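Local coordinates for protein amidase, hydantoinase/carbamoylase family (Burkholderia ambifaria, PDB 5TP4) that probably hydrolyses N-carbamoyl-L-amino acids as a zinc-dependent amidase of the peptidase M20 family, at residues Ala84-Ile89 with Pro128-Ser133; Asp78-Gln83 with Gly122-Lys127; Leu224-Thr229 with Phe291-Arg296. One frame throughout, in Å; residues are numbered along the deposited sequence. Where two conformers were deposited one is given.

Overall arrangement
Interactions 1 and 2 adjoin at one end of the chain, where Pro128 packs on Gly79, while interaction 3 lies on the opposite side of the chain's centre, its own centre about 42 Å from that of interaction 1. Interaction 1 is a buried parallel strand pair of the zinc-binding part of the molecule; interaction 2 continues the same two chain runs at the surface, where regular pairing gives way to two backbone bonds, waters and neighbouring carboxylates. Interaction 3 is buried again but antiparallel, with a phenylalanine ring packed by valine. Its polar face, unlike the other two contacts, reaches the second subunit.

Interaction 1: Ala84-Ile89 with Pro128-Ser133. With EDO (1,2-ethanediol), chain S.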
loop_
_atom_site.group_PDB
_atom_site.type_symbol
_atom_site.label_atom_id
_atom_site.label_comp_id
_atom_site.label_asym_id
_atom_site.label_seq_id
_atom_site.Cartn_x
_atom_site.Cartn_y
_atom_site.Cartn_z
ATOM N N ALA B 84 -55.539 6.999 7.755
ATOM C CA ALA B 84 -54.301 6.616 8.439
ATOM C C ALA B 84 -53.084 6.619 7.516
ATOM O O ALA B 84 -53.161 6.259 6.337
ATOM C CB ALA B 84 -54.450 5.228 9.063
ATOM N N ALA B 85 -51.945 7.027 8.074
ATOM C CA ALA B 85 -50.678 6.909 7.375
ATOM C C ALA B 85 -50.305 5.434 7.220
ATOM O O ALA B 85 -50.669 4.606 8.063
ATOM C CB ALA B 85 -49.580 7.638 8.145
ATOM N N PRO B 86 -49.579 5.090 6.159
ATOM C CA PRO B 86 -49.264 3.682 5.889
ATOM C C PRO B 86 -48.122 3.150 6.746
ATOM O O PRO B 86 -47.250 3.880 7.226
ATOM C CB PRO B 86 -48.877 3.699 4.404
ATOM C CG PRO B 86 -48.271 5.071 4.196
ATOM C CD PRO B 86 -49.090 5.983 5.094
ATOM N N VAL B 87 -48.148 1.834 6.908
ATOM C CA VAL B 87 -46.986 1.070 7.324
ATOM C C VAL B 87 -46.256 0.700 6.043
ATOM O O VAL B 87 -46.853 0.115 5.131
ATOM C CB VAL B 87 -47.397 -0.174 8.116
ATOM C CG1 VAL B 87 -46.149 -1.061 8.370
ATOM C CG2 VAL B 87 -48.101 0.250 9.389
ATOM N N LEU B 88 -44.974 1.053 5.968
ATOM C CA LEU B 88 -44.209 0.960 4.732
ATOM C C LEU B 88 -43.199 -0.159 4.891
ATOM O O LEU B 88 -42.492 -0.209 5.895
ATOM C CB LEU B 88 -43.528 2.305 4.460
ATOM C CG LEU B 88 -42.759 2.688 3.205
ATOM C CD1 LEU B 88 -43.579 2.523 1.917
ATOM C CD2 LEU B 88 -42.320 4.125 3.384
ATOM N N ILE B 89 -43.156 -1.060 3.911
ATOM C CA ILE B 89 -42.164 -2.126 3.828
ATOM C C ILE B 89 -41.265 -1.777 2.660
ATOM O O ILE B 89 -41.753 -1.645 1.537
ATOM C CB ILE B 89 -42.827 -3.486 3.570
ATOM C CG1 ILE B 89 -43.778 -3.869 4.708
ATOM C CG2 ILE B 89 -41.764 -4.579 3.306
ATOM C CD1 ILE B 89 -44.520 -5.187 4.422
ATOM N N PRO B 128 -53.182 1.448 6.080
ATOM C CA PRO B 128 -52.743 0.947 4.770
ATOM C C PRO B 128 -51.310 0.434 4.813
ATOM O O PRO B 128 -50.511 0.797 5.678
ATOM C CB PRO B 128 -52.862 2.177 3.868
ATOM C CG PRO B 128 -52.711 3.355 4.835
ATOM C CD PRO B 128 -53.419 2.908 6.083
ATOM N N LEU B 129 -50.991 -0.445 3.857
ATOM C CA LEU B 129 -49.636 -0.930 3.631
ATOM C C LEU B 129 -49.103 -0.347 2.334
ATOM O O LEU B 129 -49.852 -0.166 1.368
ATOM C CB LEU B 129 -49.579 -2.470 3.530
ATOM C CG LEU B 129 -50.110 -3.298 4.698
ATOM C CD1 LEU B 129 -49.689 -4.795 4.543
ATOM C CD2 LEU B 129 -49.562 -2.747 5.969
ATOM N N GLU B 130 -47.799 -0.068 2.310
ATOM C CA GLU B 130 -47.144 0.287 1.059
ATOM C C GLU B 130 -45.834 -0.468 0.992
ATOM O O GLU B 130 -45.194 -0.701 2.024
ATOM C CB GLU B 130 -46.912 1.795 0.941
ATOM C CG GLU B 130 -48.233 2.556 0.675
ATOM C CD GLU B 130 -48.044 4.055 0.497
ATOM O OE1 GLU B 130 -46.902 4.474 0.228
ATOM O OE2 GLU B 130 -49.032 4.808 0.606
ATOM N N ILE B 131 -45.464 -0.884 -0.206
ATOM C CA ILE B 131 -44.157 -1.477 -0.448
ATOM C C ILE B 131 -43.379 -0.468 -1.280
ATOM O O ILE B 131 -43.937 0.138 -2.205
ATOM C CB ILE B 131 -44.252 -2.820 -1.198
ATOM C CG1 ILE B 131 -45.272 -3.755 -0.585
ATOM C CG2 ILE B 131 -42.893 -3.488 -1.273
ATOM C CD1 ILE B 131 -45.609 -4.820 -1.619
ATOM N N VAL B 132 -42.098 -0.269 -0.952
ATOM C CA VAL B 132 -41.292 0.710 -1.671
ATOM C C VAL B 132 -39.948 0.111 -2.087
ATOM O O VAL B 132 -39.324 -0.667 -1.347
ATOM C CB VAL B 132 -41.106 2.010 -0.838
ATOM C CG1 VAL B 132 -40.475 1.723 0.530
ATOM C CG2 VAL B 132 -40.312 3.053 -1.604
ATOM N N SER B 133 -39.542 0.422 -3.315
ATOM C CA SER B 133 -38.175 0.221 -3.754
ATOM C C SER B 133 -37.581 1.616 -3.961
ATOM O O SER B 133 -38.033 2.359 -4.836
ATOM C CB SER B 133 -38.142 -0.621 -5.039
ATOM O OG SER B 133 -36.836 -0.645 -5.595
HETATM C C1 EDO S . -45.535 8.396 2.106
HETATM O O1 EDO S . -46.907 8.731 2.343
HETATM C C2 EDO S . -45.466 6.976 1.576
HETATM O O2 EDO S . -46.119 6.944 0.299
#
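Pro128 leads into the strand pair by resting its ring against the loop ahead of the partner strand: Pro128 CG lies 3.3 Å from Ala84 O, and the same atom packs on Pro86. Its carbonyl then starts the parallel ladder, with Pro128 O accepting from Val87 N at 2.9 Å. Leu129 sits beside Val87 on the face that also carries Ile89 and Ile131, and its CD2 branch touches Val87 CB. Helices 105-121 and 398-416 pack on this face.

Glu130 takes both backbone bonds of its register position, its N donating to Val87 O and Glu130 O receiving Ile89 N at 2.8 Å in a nearly straight bond (172°). Its side chain leaves on the other face, with CB against Leu88 CD1 and the extended chain running across the Pro86 ring. At the carboxylate, Glu130 OE1 accepts from O2 of the ethanediol at 2.6 Å and OE2 forms a salt bridge with Arg76. After Ile131, whose CG2 lies by Ile89 O, the ladder continues with Val132 N donating to Ile89 O. Val132 CG1 stands between its own backbone N and carbonyl carbon (chi1 57°), where it meets Leu88 CD1 at a tight 3.5 Å.

The arrangement is a parallel pair within the mixed sheet of an M20-type metallohydrolase, and it leads toward the zinc site to which His92 belongs. Chemically, one face presents Val87, Ile89, Leu129 and Ile131 to the helices, while the other holds a carboxylate whose charge is probably balanced by Arg76.

Interaction 2: Asp78-Gln83 with Gly122-Lys127; sequences DGADAQ and GIVTDK. With EDO (1,2-ethanediol), chain U.
Asp126 meets Asp81 where the loop after strand 73-77 passes the turn that follows strand 124-125. Of all the residues here Asp126 has the most surface buried by the contact, and it works through its backbone O and its carboxylate. Asp126 O accepts from Asp81 N at 3.0 Å, the donor tilted 20° from the carbonyl plane. CG is anti to the backbone N (chi1 -177°), and in the conformer described, one of two, Asp126 OD1 lies 3.4 Å from Asp81 CB.

Asp81 answers with its CB pointing toward the other segment and its two carboxylate oxygens differently engaged. OD1 accepts from Gln83 N on its anti side, closing an Asx turn within the loop. In the same conformer of Asp126, Asp81 OD2 stands 4.2 Å from Asp126 OD1, a like-charged approach.

Gly79 is the third contributor. Having no side chain, it brings its backbone directly against two carbonyl oxygens: Gly79 CA lies 3.2 Å from Thr125 O and close to Asp126 O as well. The next residue, Ala80, gives its N to Thr125 O at 2.8 Å, in the carbonyl plane, while its CB packs loosely on Val124 CG1. Just before Gly79 in the chain, two waters join Asp78 O to Thr125, one through OG1 and the other through N. Thr125 OG1 also donates to Lys127 O.

The contact is surface packing away from the zinc site, and it ties the loop to the short strand that pairs with strand 418-420. Two successive amides, of Ala80 and Asp81, grip two successive carbonyls, so the direct hold depends little on side chains, even though the carboxylates bring like charges near each other at the surface.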
loop_
_atom_site.group_PDB
_atom_site.type_symbol
_atom_site.label_atom_id
_atom_site.label_comp_id
_atom_site.label_asym_id
_atom_site.label_seq_id
_atom_site.Cartn_x
_atom_site.Cartn_y
_atom_site.Cartn_z
ATOM N N ASP B 78 -54.653 -0.339 0.271
ATOM C CA ASP B 78 -55.447 0.438 1.216
ATOM C C ASP B 78 -55.835 -0.422 2.411
ATOM O O ASP B 78 -56.011 -1.638 2.297
ATOM C CB ASP B 78 -56.734 0.918 0.559
ATOM C CG ASP B 78 -56.531 2.052 -0.433
ATOM O OD1 ASP B 78 -55.491 2.750 -0.403
ATOM O OD2 ASP B 78 -57.479 2.263 -1.206
ATOM N N GLY B 79 -56.015 0.226 3.559
ATOM C CA GLY B 79 -56.616 -0.399 4.708
ATOM C C GLY B 79 -58.016 0.148 4.922
ATOM O O GLY B 79 -58.536 0.947 4.144
ATOM N N ALA B 80 -58.625 -0.300 6.018
ATOM C CA ALA B 80 -59.978 0.139 6.334
ATOM C C ALA B 80 -60.019 1.577 6.826
ATOM O O ALA B 80 -61.062 2.228 6.717
ATOM C CB ALA B 80 -60.587 -0.794 7.382
ATOM N N ASP B 81 -58.912 2.102 7.339
ATOM C CA ASP B 81 -58.870 3.468 7.862
ATOM C C ASP B 81 -58.392 4.376 6.730
ATOM O O ASP B 81 -57.200 4.453 6.438
ATOM C CB ASP B 81 -57.959 3.523 9.084
ATOM C CG ASP B 81 -57.966 4.866 9.776
ATOM O OD1 ASP B 81 -58.260 5.896 9.133
ATOM O OD2 ASP B 81 -57.655 4.887 10.987
ATOM N N ALA B 82 -59.325 5.067 6.073
ATOM C CA ALA B 82 -58.937 5.846 4.901
ATOM C C ALA B 82 -57.984 6.983 5.235
ATOM O O ALA B 82 -57.260 7.438 4.345
ATOM C CB ALA B 82 -60.171 6.414 4.196
ATOM N N GLN B 83 -57.970 7.461 6.483
ATOM C CA GLN B 83 -57.149 8.616 6.825
ATOM C C GLN B 83 -55.771 8.253 7.372
ATOM O O GLN B 83 -54.909 9.135 7.434
ATOM C CB GLN B 83 -57.880 9.514 7.845
ATOM N N GLY B 122 -57.599 -13.216 2.872
ATOM C CA GLY B 122 -58.725 -12.307 2.980
ATOM C C GLY B 122 -58.611 -11.267 4.069
ATOM O O GLY B 122 -59.636 -10.854 4.628
ATOM N N ILE B 123 -57.401 -10.806 4.375
ATOM C CA ILE B 123 -57.177 -9.913 5.511
ATOM C C ILE B 123 -57.154 -8.481 5.007
ATOM O O ILE B 123 -56.438 -8.156 4.048
ATOM C CB ILE B 123 -55.873 -10.255 6.253
ATOM C CG1 ILE B 123 -56.043 -11.544 7.051
ATOM C CG2 ILE B 123 -55.438 -9.087 7.154
ATOM C CD1 ILE B 123 -54.728 -12.096 7.557
ATOM N N VAL B 124 -57.937 -7.625 5.661
ATOM C CA VAL B 124 -57.906 -6.190 5.440
ATOM C C VAL B 124 -57.253 -5.556 6.659
ATOM O O VAL B 124 -57.645 -5.843 7.792
ATOM C CB VAL B 124 -59.319 -5.634 5.215
ATOM C CG1 VAL B 124 -59.260 -4.135 5.046
ATOM C CG2 VAL B 124 -59.936 -6.296 3.997
ATOM N N THR B 125 -56.236 -4.740 6.435
ATOM C CA THR B 125 -55.574 -4.110 7.560
ATOM C C THR B 125 -56.319 -2.836 7.925
ATOM O O THR B 125 -57.199 -2.359 7.199
ATOM C CB THR B 125 -54.098 -3.819 7.248
ATOM O OG1 THR B 125 -54.000 -2.961 6.106
ATOM C CG2 THR B 125 -53.318 -5.122 6.915
ATOM N N ASP B 126 -56.001 -2.308 9.104
ATOM C CA ASP B 126 -56.548 -1.017 9.506
ATOM C C ASP B 126 -55.774 0.107 8.824
ATOM O O ASP B 126 -56.317 0.840 7.987
ATOM C CB ASP B 126 -56.504 -0.896 11.031
ATOM C CG ASP B 126 -57.129 0.377 11.524
ATOM O OD1 ASP B 126 -58.232 0.715 11.037
ATOM O OD2 ASP B 126 -56.528 1.034 12.400
ATOM N N LYS B 127 -54.503 0.253 9.172
ATOM C CA LYS B 127 -53.661 1.189 8.458
ATOM C C LYS B 127 -53.318 0.607 7.094
ATOM O O LYS B 127 -53.168 -0.611 6.950
ATOM C CB LYS B 127 -52.373 1.458 9.218
ATOM C CG LYS B 127 -52.603 1.934 10.616
ATOM C CD LYS B 127 -51.334 2.524 11.156
ATOM C CE LYS B 127 -51.658 3.623 12.160
ATOM N NZ LYS B 127 -52.045 3.039 13.457
HETATM C C1 EDO U . -56.294 -1.981 -2.967
HETATM O O1 EDO U . -55.412 -2.931 -2.349
HETATM C C2 EDO U . -55.453 -0.929 -3.667
HETATM O O2 EDO U . -55.052 0.004 -2.665
HETATM O O HOH W 1 -54.002 -3.490 3.615
HETATM O O HOH W 2 -56.410 -4.146 3.586
HETATM O O HOH W 3 -55.808 3.334 12.322
#

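Interaction 3: Leu224-Thr229 with Phe291-Arg296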
loop_
_atom_site.group_PDB
_atom_site.type_symbol
_atom_site.label_atom_id
_atom_site.label_comp_id
_atom_site.label_asym_id
_atom_site.label_seq_id
_atom_site.Cartn_x
_atom_site.Cartn_y
_atom_site.Cartn_z
ATOM N N LEU B 224 -10.662 7.799 9.367
ATOM C CA LEU B 224 -9.478 8.584 9.671
ATOM C C LEU B 224 -8.439 8.354 8.584
ATOM O O LEU B 224 -8.369 7.279 7.982
ATOM C CB LEU B 224 -8.894 8.190 11.041
ATOM C CG LEU B 224 -9.885 8.094 12.215
ATOM C CD1 LEU B 224 -9.132 7.743 13.495
ATOM C CD2 LEU B 224 -10.583 9.382 12.393
ATOM N N ASP B 225 -7.653 9.386 8.331
ATOM C CA ASP B 225 -6.444 9.289 7.527
ATOM C C ASP B 225 -5.268 9.469 8.462
ATOM O O ASP B 225 -5.220 10.453 9.213
ATOM C CB ASP B 225 -6.382 10.376 6.451
ATOM C CG ASP B 225 -7.463 10.244 5.423
ATOM O OD1 ASP B 225 -7.828 9.113 5.076
ATOM O OD2 ASP B 225 -7.937 11.289 4.946
ATOM N N VAL B 226 -4.307 8.555 8.392
ATOM C CA VAL B 226 -3.111 8.627 9.211
ATOM C C VAL B 226 -1.906 8.742 8.288
ATOM O O VAL B 226 -1.796 7.998 7.306
ATOM C CB VAL B 226 -2.968 7.399 10.128
ATOM C CG1 VAL B 226 -1.772 7.580 11.021
ATOM C CG2 VAL B 226 -4.230 7.192 10.967
ATOM N N ARG B 227 -0.988 9.643 8.629
ATOM C CA ARG B 227 0.262 9.757 7.900
ATOM C C ARG B 227 1.414 9.774 8.893
ATOM O O ARG B 227 1.429 10.583 9.825
ATOM C CB ARG B 227 0.268 11.002 7.023
ATOM C CG ARG B 227 1.482 11.088 6.124
ATOM C CD ARG B 227 1.195 12.111 5.040
ATOM N NE ARG B 227 2.217 12.124 3.994
ATOM C CZ ARG B 227 2.199 12.975 2.974
ATOM N NH1 ARG B 227 1.218 13.870 2.888
ATOM N NH2 ARG B 227 3.153 12.936 2.049
ATOM N N VAL B 228 2.380 8.885 8.693
ATOM C CA VAL B 228 3.546 8.786 9.565
ATOM C C VAL B 228 4.768 9.206 8.762
ATOM O O VAL B 228 4.983 8.711 7.650
ATOM C CB VAL B 228 3.717 7.357 10.111
ATOM C CG1 VAL B 228 4.847 7.312 11.121
ATOM C CG2 VAL B 228 2.406 6.878 10.744
ATOM N N THR B 229 5.556 10.119 9.313
ATOM C CA THR B 229 6.712 10.668 8.618
ATOM C C THR B 229 7.980 10.283 9.359
ATOM O O THR B 229 8.091 10.499 10.570
ATOM C CB THR B 229 6.614 12.194 8.503
ATOM O OG1 THR B 229 5.377 12.537 7.877
ATOM C CG2 THR B 229 7.742 12.725 7.662
ATOM N N PHE B 291 -2.040 5.303 6.112
ATOM C CA PHE B 291 -3.033 4.246 6.171
ATOM C C PHE B 291 -4.349 4.859 6.616
ATOM O O PHE B 291 -4.379 5.971 7.143
ATOM C CB PHE B 291 -2.591 3.114 7.097
ATOM C CG PHE B 291 -2.297 3.528 8.509
ATOM C CD1 PHE B 291 -1.033 3.981 8.867
ATOM C CD2 PHE B 291 -3.261 3.389 9.500
ATOM C CE1 PHE B 291 -0.748 4.316 10.200
ATOM C CE2 PHE B 291 -2.985 3.724 10.828
ATOM C CZ PHE B 291 -1.730 4.172 11.183
ATOM N N THR B 292 -5.443 4.141 6.367
ATOM C CA THR B 292 -6.766 4.602 6.770
ATOM C C THR B 292 -7.245 3.782 7.956
ATOM O O THR B 292 -6.828 2.636 8.160
ATOM C CB THR B 292 -7.804 4.503 5.637
ATOM O OG1 THR B 292 -7.973 3.129 5.240
ATOM C CG2 THR B 292 -7.368 5.341 4.446
ATOM N N VAL B 293 -8.118 4.382 8.761
ATOM C CA VAL B 293 -8.746 3.679 9.871
ATOM C C VAL B 293 -10.249 3.842 9.742
ATOM O O VAL B 293 -10.743 4.961 9.581
ATOM C CB VAL B 293 -8.281 4.206 11.246
ATOM C CG1 VAL B 293 -8.968 3.437 12.316
ATOM C CG2 VAL B 293 -6.768 4.023 11.412
ATOM N N ASP B 294 -10.969 2.724 9.812
ATOM C CA ASP B 294 -12.422 2.702 9.952
ATOM C C ASP B 294 -12.714 2.276 11.386
ATOM O O ASP B 294 -12.329 1.175 11.794
ATOM C CB ASP B 294 -13.016 1.736 8.920
ATOM C CG ASP B 294 -14.535 1.545 9.041
ATOM O OD1 ASP B 294 -14.998 1.050 10.080
ATOM O OD2 ASP B 294 -15.238 1.817 8.037
ATOM N N LEU B 295 -13.363 3.154 12.155
ATOM C CA LEU B 295 -13.706 2.910 13.559
ATOM C C LEU B 295 -15.214 2.819 13.716
ATOM O O LEU B 295 -15.937 3.650 13.169
ATOM C CB LEU B 295 -13.245 4.054 14.468
ATOM C CG LEU B 295 -11.782 4.283 14.773
ATOM C CD1 LEU B 295 -11.712 5.461 15.761
ATOM C CD2 LEU B 295 -11.180 3.026 15.378
ATOM N N ARG B 296 -15.690 1.848 14.490
ATOM C CA ARG B 296 -17.125 1.698 14.720
ATOM C C ARG B 296 -17.411 1.464 16.188
ATOM O O ARG B 296 -16.608 0.868 16.909
ATOM C CB ARG B 296 -17.715 0.536 13.950
ATOM C CG ARG B 296 -17.186 0.443 12.563
ATOM C CD ARG B 296 -18.271 0.528 11.565
ATOM N NE ARG B 296 -17.762 0.766 10.218
ATOM C CZ ARG B 296 -18.513 0.701 9.130
ATOM N NH1 ARG B 296 -19.814 0.371 9.240
ATOM N NH2 ARG B 296 -17.975 0.979 7.950
#
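Val226 packs over the face of the Phe291 ring in an antiparallel strand pair, formed by strands 212-229 and 288-297 and probably part of the domain that in M20 enzymes is set apart from the zinc-binding one. Val226 CB lies 3.7 Å from the ring centroid of Phe291, only 14° off the normal, a CH-pi contact. Its CG1 branch comes within 3.4 Å of Phe291 CZ, and CG2 leans on CE2. Phe291 CG sits between its own backbone N and carbonyl carbon (chi1 58°), and the ring beyond it lies against Val226. Val228 CG2 approaches at the ring edge, near its plane, beside CE1.

The same face continues with Leu224 and Val293, meeting CB to CB at 4.0 Å. Leu224 and Leu295 cross obliquely, touching through their CD1 atoms. Helix 246-262 packs on Val228 and Phe291, helix 300-321 on Leu224 and Leu295.

Beneath the side chains, the backbone fixes the register. Val226 and Phe291 form a hydrogen-bonded pair, Val226 N donating to Phe291 O at 2.9 Å and Phe291 N returning a bond to Val226 O. Leu224 and Val293 repeat the pattern, Leu224 N reaching Val293 O at 2.8 Å. Between them, Asp225 and Thr292 make the non-hydrogen-bonded pair, their side chains lying side by side on the other face.

That face contributes to the subunit interface: Asp225 OD1 forms a salt bridge with Arg282 of the second subunit, while Thr292 OG1 bonds to Gln274 of the adjoining strand. Farther along, Arg296 grips Asp294 side-on through NE and NH2, with Arg296 NE 2.8 Å from Asp294 OD1 and directed at its syn lone pair.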